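Local coordinates for protein glycosyl hydrolase, BNR repeat (Ralstonia eutropha, PDB 3B7F) that is of unconfirmed function but may act as a glycosyl hydrolase built on a seven-bladed beta-propeller, at residues L140-D145 with E151-F156; R69-A74 with F118-G123; S181-P186 with H191-M196. All coordinates share one frame; numbering follows the deposited sequence.

In the fold
Following the chain from the N terminus, contact 2 comes first: it closes a long loop, bringing strand 70-75 of one propeller blade against strand 116-122, the first strand of the next. Contact 1 then closes a short turn within that second blade, joining strands 139-143 and 151-152. Contact 3 closes another hairpin, between strands 178-184 and 192-197 of the following blade. The three lie in series, with none nested or crossed. Contacts 1 and 3 pack directly, Leu-140 and Phe-156 against Ile-182, Ile-194 and Met-196, whereas contact 2 reaches contact 3 through Trp-119 and Thr-121. Together they tie three consecutive blades.

Contact 1. Residues L140-D145 with E151-F156. With EDO (1,2-ethanediol), chain Q.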
loop_
_atom_site.group_PDB
_atom_site.type_symbol
_atom_site.label_atom_id
_atom_site.label_comp_id
_atom_site.label_asym_id
_atom_site.label_seq_id
_atom_site.Cartn_x
_atom_site.Cartn_y
_atom_site.Cartn_z
ATOM N N LEU A 140 11.880 4.949 -8.802
ATOM C CA LEU A 140 10.586 5.444 -9.274
ATOM C C LEU A 140 10.619 5.429 -10.801
ATOM O O LEU A 140 11.559 5.950 -11.410
ATOM C CB LEU A 140 10.324 6.866 -8.769
ATOM C CG LEU A 140 8.954 7.491 -9.044
ATOM C CD1 LEU A 140 7.834 6.781 -8.266
ATOM C CD2 LEU A 140 8.981 8.976 -8.735
ATOM N N PHE A 141 9.583 4.841 -11.390
ATOM C CA PHE A 141 9.421 4.701 -12.830
ATOM C C PHE A 141 8.028 5.174 -13.247
ATOM O O PHE A 141 7.101 5.252 -12.425
ATOM C CB PHE A 141 9.640 3.241 -13.261
ATOM C CG PHE A 141 11.023 2.732 -12.955
ATOM C CD1 PHE A 141 11.337 2.213 -11.693
ATOM C CD2 PHE A 141 12.018 2.787 -13.904
ATOM C CE1 PHE A 141 12.637 1.756 -11.400
ATOM C CE2 PHE A 141 13.301 2.350 -13.622
ATOM C CZ PHE A 141 13.619 1.829 -12.372
ATOM N N ARG A 142 7.895 5.492 -14.530
ATOM C CA ARG A 142 6.646 5.979 -15.074
ATOM C C ARG A 142 6.330 5.360 -16.445
ATOM O O ARG A 142 7.218 5.150 -17.266
ATOM C CB ARG A 142 6.713 7.495 -15.199
ATOM C CG ARG A 142 5.427 8.144 -15.689
ATOM C CD ARG A 142 5.640 9.546 -16.212
ATOM N NE ARG A 142 5.768 10.558 -15.176
ATOM C CZ ARG A 142 6.806 11.381 -14.955
ATOM N NH1 ARG A 142 7.932 11.371 -15.697
ATOM N NH2 ARG A 142 6.704 12.260 -13.956
ATOM N N SER A 143 5.049 5.069 -16.660
ATOM C CA SER A 143 4.529 4.641 -17.948
ATOM C C SER A 143 3.516 5.681 -18.349
ATOM O O SER A 143 2.878 6.252 -17.476
ATOM C CB SER A 143 3.821 3.304 -17.840
ATOM O OG SER A 143 3.406 2.853 -19.105
ATOM N N THR A 144 3.435 5.972 -19.647
ATOM C CA THR A 144 2.395 6.823 -20.228
ATOM C C THR A 144 1.528 6.035 -21.245
ATOM O O THR A 144 0.622 6.630 -21.850
ATOM C CB THR A 144 2.993 8.058 -20.915
ATOM O OG1 THR A 144 3.852 7.633 -21.978
ATOM C CG2 THR A 144 3.777 8.929 -19.906
ATOM N N ASP A 145 1.781 4.720 -21.397
ATOM C CA ASP A 145 1.070 3.831 -22.347
ATOM C C ASP A 145 0.383 2.613 -21.663
ATOM O O ASP A 145 0.467 1.479 -22.160
ATOM C CB ASP A 145 2.029 3.372 -23.467
ATOM C CG ASP A 145 3.173 2.517 -22.958
ATOM O OD1 ASP A 145 3.341 2.412 -21.726
ATOM O OD2 ASP A 145 3.904 1.933 -23.782
ATOM N N GLU A 151 9.821 4.025 -18.032
ATOM C CA GLU A 151 11.086 4.748 -18.042
ATOM C C GLU A 151 11.347 5.249 -16.606
ATOM O O GLU A 151 10.386 5.478 -15.846
ATOM C CB GLU A 151 11.033 5.935 -19.014
ATOM C CG GLU A 151 10.221 7.134 -18.477
ATOM C CD GLU A 151 9.869 8.196 -19.504
ATOM O OE1 GLU A 151 10.525 8.259 -20.586
ATOM O OE2 GLU A 151 8.913 8.964 -19.192
ATOM N N PRO A 152 12.626 5.419 -16.219
ATOM C CA PRO A 152 12.901 6.003 -14.908
ATOM C C PRO A 152 12.388 7.441 -14.741
ATOM O O PRO A 152 12.349 8.178 -15.717
ATOM C CB PRO A 152 14.430 6.028 -14.835
ATOM C CG PRO A 152 14.945 5.344 -16.003
ATOM C CD PRO A 152 13.854 5.056 -16.948
ATOM N N VAL A 153 11.930 7.808 -13.541
ATOM C CA VAL A 153 11.626 9.213 -13.252
ATOM C C VAL A 153 12.994 9.701 -12.788
ATOM O O VAL A 153 13.346 9.556 -11.613
ATOM C CB VAL A 153 10.522 9.437 -12.203
ATOM C CG1 VAL A 153 10.397 10.937 -11.843
ATOM C CG2 VAL A 153 9.201 8.881 -12.713
ATOM N N ALA A 154 13.767 10.214 -13.753
ATOM C CA ALA A 154 15.143 10.702 -13.574
ATOM C C ALA A 154 15.327 11.690 -12.425
ATOM O O ALA A 154 16.343 11.655 -11.729
ATOM C CB ALA A 154 15.634 11.314 -14.887
ATOM N N GLY A 155 14.338 12.548 -12.197
ATOM C CA GLY A 155 14.405 13.503 -11.084
ATOM C C GLY A 155 14.503 12.879 -9.698
ATOM O O GLY A 155 14.946 13.548 -8.768
ATOM N N PHE A 156 14.071 11.621 -9.549
ATOM C CA PHE A 156 14.302 10.884 -8.314
ATOM C C PHE A 156 15.540 9.983 -8.456
ATOM O O PHE A 156 16.453 10.069 -7.644
ATOM C CB PHE A 156 13.128 10.002 -7.837
ATOM C CG PHE A 156 13.521 9.190 -6.630
ATOM C CD1 PHE A 156 13.523 9.767 -5.358
ATOM C CD2 PHE A 156 14.045 7.903 -6.784
ATOM C CE1 PHE A 156 13.985 9.061 -4.267
ATOM C CE2 PHE A 156 14.527 7.194 -5.714
ATOM C CZ PHE A 156 14.502 7.768 -4.449
HETATM C C1 EDO Q . 6.848 5.003 -21.453
HETATM O O1 EDO Q . 5.429 4.831 -21.302
HETATM C C2 EDO Q . 7.351 6.254 -20.756
HETATM O O2 EDO Q . 6.498 7.367 -21.052
#
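Val-153 lays its CG2 methyl over the centre of one face of the Arg-142 guanidinium, and the same methyl reaches Arg-142 CB at 3.8 Å. The arginine chain bends at chi3 (-79°), which turns its flat end back across the valine. At the edge of that group, near its plane, stands the Glu-151 carboxylate, but OE2 stays 4.4 Å from Arg-142 NH1, beyond a salt bridge. Val-153 CB also packs against Leu-140 CD2. On the far side of the strand pair, Phe-141 approaches Pro-152 obliquely, its CD2 3.5 Å from Pro-152 CA.

The backbones pair antiparallel: Arg-142 N donates to Glu-151 O at 2.8 Å, Glu-151 N returns a bond to Arg-142 O, and Val-153 N closes on Leu-140 O at 2.9 Å. These outer strands of the blade flank an Asp box, the signature of BNR repeats. Ser-143 OG bonds to Gly-147 N and Ser-149 O, and Asp-145 OD2 pairs with Ser-149 OG.

An ethanediol, probably from the crystallisation liquor, sits beside the turn. Thr-144 N points almost straight at its O1 (2.8 Å, 177°), while its O2 shares a hydrogen bond with Thr-144 OG1 at 2.8 Å. The diol thus links the turn residue Thr-144 to Glu-151, weakly on the glutamate side, through O2 and OE2. Arg-142 NH2 has weak bonds to Tyr-132 OH and Ala-207 O, so Arg-142 and Glu-151 probably add only modest long-range attraction, backbone bonds and apolar overlap doing most of the joining.

Contact 2. Residues R69-A74 with F118-G123; sequences RMLMAA and FWLTPG
This is an apolar packing contact between adjacent blades of the seven-bladed beta-propeller, where the second strand of one four-stranded sheet faces the first strand of the next. Strands 70-74 and 118-122 run nearly antiparallel (164°) with their axes 7.4 Å apart at closest approach. They belong to different four-stranded sheets, and no hydrogen bond crosses between the segments. All four touching residues are buried.

Leu-120 carries the contact through a single branch. Its CG is anti to the carbonyl carbon (chi1 -69°), and from there CD1 reaches across to strand 70-74, meeting Leu-71 CB at 3.6 Å. The same methyl also lies 3.6 Å from Ala-73 N and 4.0 Å from Ala-73 CB. It therefore drops between two residues that both point toward the neighbouring blade, with the Met-72 backbone between them. The selenomethionine Met-72 turns its own side chain away. Ala-133 and Trp-131, from strand 131-136, extend the apolar surface beside Leu-120 and Leu-71.

Phe-118 and Trp-119 form a classic beta bulge. Leu-120 N is hydrogen-bonded to His-59 ND1, a polar link between the two blades beside the leucine packing. Thr-121 OG1, which also bonds to Ile-182 O, receives a weak hydrogen bond in the indole plane from Trp-119 NE1, at 3.0 Å and 126°.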
loop_
_atom_site.group_PDB
_atom_site.type_symbol
_atom_site.label_atom_id
_atom_site.label_comp_id
_atom_site.label_asym_id
_atom_site.label_seq_id
_atom_site.Cartn_x
_atom_site.Cartn_y
_atom_site.Cartn_z
ATOM N N ARG A 69 -9.072 -1.878 -17.238
ATOM C CA ARG A 69 -7.614 -1.960 -17.212
ATOM C C ARG A 69 -7.055 -2.300 -15.827
ATOM O O ARG A 69 -7.507 -1.724 -14.823
ATOM C CB ARG A 69 -7.014 -0.642 -17.705
ATOM C CG ARG A 69 -7.354 -0.354 -19.153
ATOM C CD ARG A 69 -6.634 0.876 -19.661
ATOM N NE ARG A 69 -6.925 1.175 -21.065
ATOM C CZ ARG A 69 -6.301 0.644 -22.126
ATOM N NH1 ARG A 69 -5.371 -0.314 -22.010
ATOM N NH2 ARG A 69 -6.659 1.053 -23.348
HETATM N N MSE A 70 -6.101 -3.249 -15.787
HETATM C CA MSE A 70 -5.411 -3.657 -14.571
HETATM C C MSE A 70 -3.947 -3.923 -14.835
HETATM O O MSE A 70 -3.590 -4.384 -15.920
HETATM C CB MSE A 70 -5.951 -4.952 -14.008
HETATM C CG MSE A 70 -7.423 -4.999 -13.717
HETATM SE SE MSE A 70 -7.762 -6.621 -12.666
HETATM C CE MSE A 70 -9.655 -6.341 -12.587
ATOM N N LEU A 71 -3.119 -3.628 -13.825
ATOM C CA LEU A 71 -1.677 -3.895 -13.836
ATOM C C LEU A 71 -1.361 -4.801 -12.667
ATOM O O LEU A 71 -2.024 -4.744 -11.643
ATOM C CB LEU A 71 -0.816 -2.630 -13.787
ATOM C CG LEU A 71 -0.839 -1.698 -15.031
ATOM C CD1 LEU A 71 0.252 -0.656 -14.923
ATOM C CD2 LEU A 71 -0.690 -2.437 -16.368
HETATM N N MSE A 72 -0.377 -5.668 -12.879
HETATM C CA MSE A 72 0.077 -6.655 -11.925
HETATM C C MSE A 72 1.616 -6.708 -11.907
HETATM O O MSE A 72 2.206 -7.084 -12.895
HETATM C CB MSE A 72 -0.480 -8.014 -12.329
HETATM C CG MSE A 72 0.075 -9.180 -11.517
HETATM SE SE MSE A 72 -0.443 -10.869 -12.194
HETATM C CE MSE A 72 -2.349 -10.767 -12.085
ATOM N N ALA A 73 2.239 -6.309 -10.799
ATOM C CA ALA A 73 3.691 -6.378 -10.600
ATOM C C ALA A 73 4.048 -7.845 -10.269
ATOM O O ALA A 73 3.481 -8.455 -9.347
ATOM C CB ALA A 73 4.125 -5.397 -9.474
ATOM N N ALA A 74 4.941 -8.438 -11.049
ATOM C CA ALA A 74 5.286 -9.860 -10.901
ATOM C C ALA A 74 6.741 -10.139 -11.226
ATOM O O ALA A 74 7.387 -9.347 -11.920
ATOM C CB ALA A 74 4.398 -10.713 -11.803
ATOM N N PHE A 118 7.566 -3.312 -6.786
ATOM C CA PHE A 118 6.847 -3.518 -5.538
ATOM C C PHE A 118 5.452 -2.882 -5.491
ATOM O O PHE A 118 4.519 -3.485 -4.969
ATOM C CB PHE A 118 7.686 -2.967 -4.390
ATOM C CG PHE A 118 7.074 -3.185 -3.053
ATOM C CD1 PHE A 118 7.118 -4.434 -2.473
ATOM C CD2 PHE A 118 6.461 -2.155 -2.368
ATOM C CE1 PHE A 118 6.537 -4.662 -1.235
ATOM C CE2 PHE A 118 5.871 -2.382 -1.128
ATOM C CZ PHE A 118 5.906 -3.627 -0.570
ATOM N N TRP A 119 5.325 -1.676 -6.036
ATOM C CA TRP A 119 4.107 -0.879 -5.938
ATOM C C TRP A 119 3.731 -0.237 -7.249
ATOM O O TRP A 119 4.593 0.280 -7.913
ATOM C CB TRP A 119 4.402 0.251 -4.963
ATOM C CG TRP A 119 3.231 1.036 -4.535
ATOM C CD1 TRP A 119 2.565 2.002 -5.229
ATOM C CD2 TRP A 119 2.625 0.967 -3.253
ATOM N NE1 TRP A 119 1.544 2.511 -4.459
ATOM C CE2 TRP A 119 1.575 1.903 -3.233
ATOM C CE3 TRP A 119 2.870 0.200 -2.115
ATOM C CZ2 TRP A 119 0.768 2.087 -2.129
ATOM C CZ3 TRP A 119 2.088 0.407 -1.008
ATOM C CH2 TRP A 119 1.039 1.340 -1.025
ATOM N N LEU A 120 2.434 -0.179 -7.543
ATOM C CA LEU A 120 1.876 0.401 -8.764
ATOM C C LEU A 120 0.814 1.424 -8.367
ATOM O O LEU A 120 -0.060 1.127 -7.544
ATOM C CB LEU A 120 1.238 -0.687 -9.633
ATOM C CG LEU A 120 2.131 -1.732 -10.317
ATOM C CD1 LEU A 120 1.262 -2.886 -10.812
ATOM C CD2 LEU A 120 2.955 -1.099 -11.438
ATOM N N THR A 121 0.883 2.611 -8.960
ATOM C CA THR A 121 -0.074 3.708 -8.706
ATOM C C THR A 121 -0.596 4.246 -10.029
ATOM O O THR A 121 0.210 4.598 -10.884
ATOM C CB THR A 121 0.594 4.865 -7.953
ATOM O OG1 THR A 121 0.979 4.398 -6.672
ATOM C CG2 THR A 121 -0.338 6.008 -7.757
ATOM N N PRO A 122 -1.933 4.319 -10.200
ATOM C CA PRO A 122 -2.424 4.900 -11.414
ATOM C C PRO A 122 -2.372 6.427 -11.281
ATOM O O PRO A 122 -2.568 6.991 -10.190
ATOM C CB PRO A 122 -3.866 4.376 -11.507
ATOM C CG PRO A 122 -4.222 3.919 -10.167
ATOM C CD PRO A 122 -3.037 3.939 -9.302
ATOM N N GLY A 123 -2.074 7.089 -12.390
ATOM C CA GLY A 123 -1.986 8.530 -12.412
ATOM C C GLY A 123 -3.285 9.285 -12.273
ATOM O O GLY A 123 -4.342 8.714 -12.014
#

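Contact 3. Residues S181-P186 with H191-M196; sequences SILVDP and HLYIGM. With EDO (1,2-ethanediol), chain K.
The imidazole of His-191 is met at its edge, in the ring plane, by the carboxylate of Asp-185, and the phenol ring of Tyr-193 is approached obliquely by Leu-183 CD2. His-191 ND1 donates to Asp-185 OD2 at 2.6 Å with an angle of 154°. The oxygen is used on its anti side, and the two planes stand 38° apart. With both groups swung anti to their backbone nitrogens (chi1 -162° for the aspartate), they converge at the turn end of the hairpin. The ring is held at both nitrogens, since NE2 bonds to Glu-203 OE2; two carboxylate partners would favour a protonated imidazole. Asp-185 OD1 forms a salt bridge with Arg-187, so the aspartate joins the histidine to an arginine and its negative charge is probably stabilised.

Behind this pair the strands pair antiparallel. Asp-185 N donates to His-191 O at 2.9 Å. Leu-183 and Tyr-193 are a hydrogen-bonded pair, with Leu-183 N 2.9 Å from Tyr-193 O and a return bond in the carbonyl plane. Val-184 and Leu-192 form the next, non-hydrogen-bonded pair; their side chains lie side by side, Val-184 CG2 3.8 Å from Leu-192 CD2. On the other face, Leu-183 CD2 rests against Tyr-193 CB at 3.8 Å. Val-184 N points away from strand 192-196 and bonds to an ethanediol O2 at 2.8 Å.

The hairpin is the inner half of its blade, strand 178-184 being the first of four, with strand 200-204 beyond 192-197. Tyr-132 of the preceding blade covers Ile-182, Val-184 and Leu-192, whereas Gln-239 of strand 234-239, in the following blade, touches Leu-183 and Tyr-193.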
loop_
_atom_site.group_PDB
_atom_site.type_symbol
_atom_site.label_atom_id
_atom_site.label_comp_id
_atom_site.label_asym_id
_atom_site.label_seq_id
_atom_site.Cartn_x
_atom_site.Cartn_y
_atom_site.Cartn_z
ATOM N N SER A 181 4.089 3.504 -1.464
ATOM C CA SER A 181 3.212 4.615 -1.177
ATOM C C SER A 181 3.360 5.805 -2.131
ATOM O O SER A 181 3.527 6.944 -1.692
ATOM C CB SER A 181 3.448 5.048 0.274
ATOM O OG SER A 181 3.273 3.961 1.145
ATOM N N ILE A 182 3.303 5.507 -3.431
ATOM C CA ILE A 182 3.376 6.505 -4.477
ATOM C C ILE A 182 1.955 7.071 -4.599
ATOM O O ILE A 182 0.983 6.367 -4.923
ATOM C CB ILE A 182 3.913 5.952 -5.809
ATOM C CG1 ILE A 182 5.325 5.396 -5.629
ATOM C CG2 ILE A 182 3.943 7.061 -6.885
ATOM C CD1 ILE A 182 5.800 4.527 -6.808
ATOM N N LEU A 183 1.856 8.358 -4.321
ATOM C CA LEU A 183 0.608 9.075 -4.258
ATOM C C LEU A 183 0.614 10.227 -5.261
ATOM O O LEU A 183 1.534 11.024 -5.238
ATOM C CB LEU A 183 0.481 9.629 -2.841
ATOM C CG LEU A 183 0.067 8.789 -1.619
ATOM C CD1 LEU A 183 0.372 7.317 -1.712
ATOM C CD2 LEU A 183 0.599 9.460 -0.321
ATOM N N VAL A 184 -0.401 10.296 -6.127
ATOM C CA VAL A 184 -0.593 11.382 -7.092
ATOM C C VAL A 184 -1.774 12.220 -6.593
ATOM O O VAL A 184 -2.882 11.712 -6.480
ATOM C CB VAL A 184 -0.906 10.832 -8.496
ATOM C CG1 VAL A 184 -1.157 12.012 -9.524
ATOM C CG2 VAL A 184 0.203 9.865 -8.942
ATOM N N ASP A 185 -1.545 13.492 -6.302
ATOM C CA ASP A 185 -2.586 14.375 -5.752
ATOM C C ASP A 185 -3.796 14.485 -6.710
ATOM O O ASP A 185 -3.591 14.779 -7.884
ATOM C CB ASP A 185 -1.981 15.762 -5.471
ATOM C CG ASP A 185 -2.809 16.613 -4.526
ATOM O OD1 ASP A 185 -4.026 16.732 -4.694
ATOM O OD2 ASP A 185 -2.204 17.213 -3.622
ATOM N N PRO A 186 -5.043 14.218 -6.221
ATOM C CA PRO A 186 -6.215 14.341 -7.105
ATOM C C PRO A 186 -6.443 15.746 -7.669
ATOM O O PRO A 186 -7.074 15.883 -8.711
ATOM C CB PRO A 186 -7.397 13.951 -6.199
ATOM C CG PRO A 186 -6.894 14.089 -4.808
ATOM C CD PRO A 186 -5.447 13.770 -4.866
ATOM N N HIS A 191 1.867 17.224 -8.094
ATOM C CA HIS A 191 2.101 17.034 -6.670
ATOM C C HIS A 191 2.091 15.532 -6.321
ATOM O O HIS A 191 1.031 14.865 -6.328
ATOM C CB HIS A 191 1.086 17.831 -5.876
ATOM C CG HIS A 191 1.317 17.823 -4.394
ATOM N ND1 HIS A 191 0.279 17.802 -3.495
ATOM C CD2 HIS A 191 2.451 17.815 -3.653
ATOM C CE1 HIS A 191 0.758 17.823 -2.267
ATOM N NE2 HIS A 191 2.074 17.820 -2.334
ATOM N N LEU A 192 3.290 15.030 -6.018
ATOM C CA LEU A 192 3.542 13.636 -5.741
ATOM C C LEU A 192 4.175 13.440 -4.393
ATOM O O LEU A 192 4.950 14.288 -3.956
ATOM C CB LEU A 192 4.523 13.079 -6.782
ATOM C CG LEU A 192 4.176 13.239 -8.265
ATOM C CD1 LEU A 192 5.287 12.650 -9.127
ATOM C CD2 LEU A 192 2.796 12.602 -8.570
ATOM N N TYR A 193 3.837 12.310 -3.758
ATOM C CA TYR A 193 4.432 11.847 -2.519
ATOM C C TYR A 193 4.920 10.418 -2.768
ATOM O O TYR A 193 4.335 9.693 -3.576
ATOM C CB TYR A 193 3.466 11.820 -1.322
ATOM C CG TYR A 193 2.895 13.144 -0.835
ATOM C CD1 TYR A 193 3.650 14.033 -0.055
ATOM C CD2 TYR A 193 1.562 13.463 -1.081
ATOM C CE1 TYR A 193 3.086 15.227 0.418
ATOM C CE2 TYR A 193 1.005 14.627 -0.620
ATOM C CZ TYR A 193 1.759 15.508 0.107
ATOM O OH TYR A 193 1.117 16.623 0.529
ATOM N N ILE A 194 6.008 10.031 -2.104
ATOM C CA ILE A 194 6.531 8.658 -2.175
ATOM C C ILE A 194 6.994 8.255 -0.780
ATOM O O ILE A 194 7.243 9.106 0.059
ATOM C CB ILE A 194 7.668 8.471 -3.222
ATOM C CG1 ILE A 194 8.908 9.339 -2.892
ATOM C CG2 ILE A 194 7.142 8.729 -4.670
ATOM C CD1 ILE A 194 10.074 9.202 -3.919
ATOM N N GLY A 195 7.092 6.957 -0.541
ATOM C CA GLY A 195 7.550 6.421 0.743
ATOM C C GLY A 195 8.681 5.460 0.448
ATOM O O GLY A 195 8.676 4.764 -0.559
HETATM N N MSE A 196 9.678 5.446 1.307
HETATM C CA MSE A 196 10.780 4.554 1.110
HETATM C C MSE A 196 11.150 3.884 2.410
HETATM O O MSE A 196 11.280 4.538 3.435
HETATM C CB MSE A 196 11.977 5.322 0.594
HETATM C CG MSE A 196 11.694 6.085 -0.624
HETATM SE SE MSE A 196 13.330 6.494 -1.488
HETATM C CE MSE A 196 14.357 7.160 -0.081
HETATM C C1 EDO K . -3.899 7.375 -4.266
HETATM O O1 EDO K . -3.438 8.222 -3.181
HETATM C C2 EDO K . -2.845 7.245 -5.378
HETATM O O2 EDO K . -2.528 8.519 -5.982
#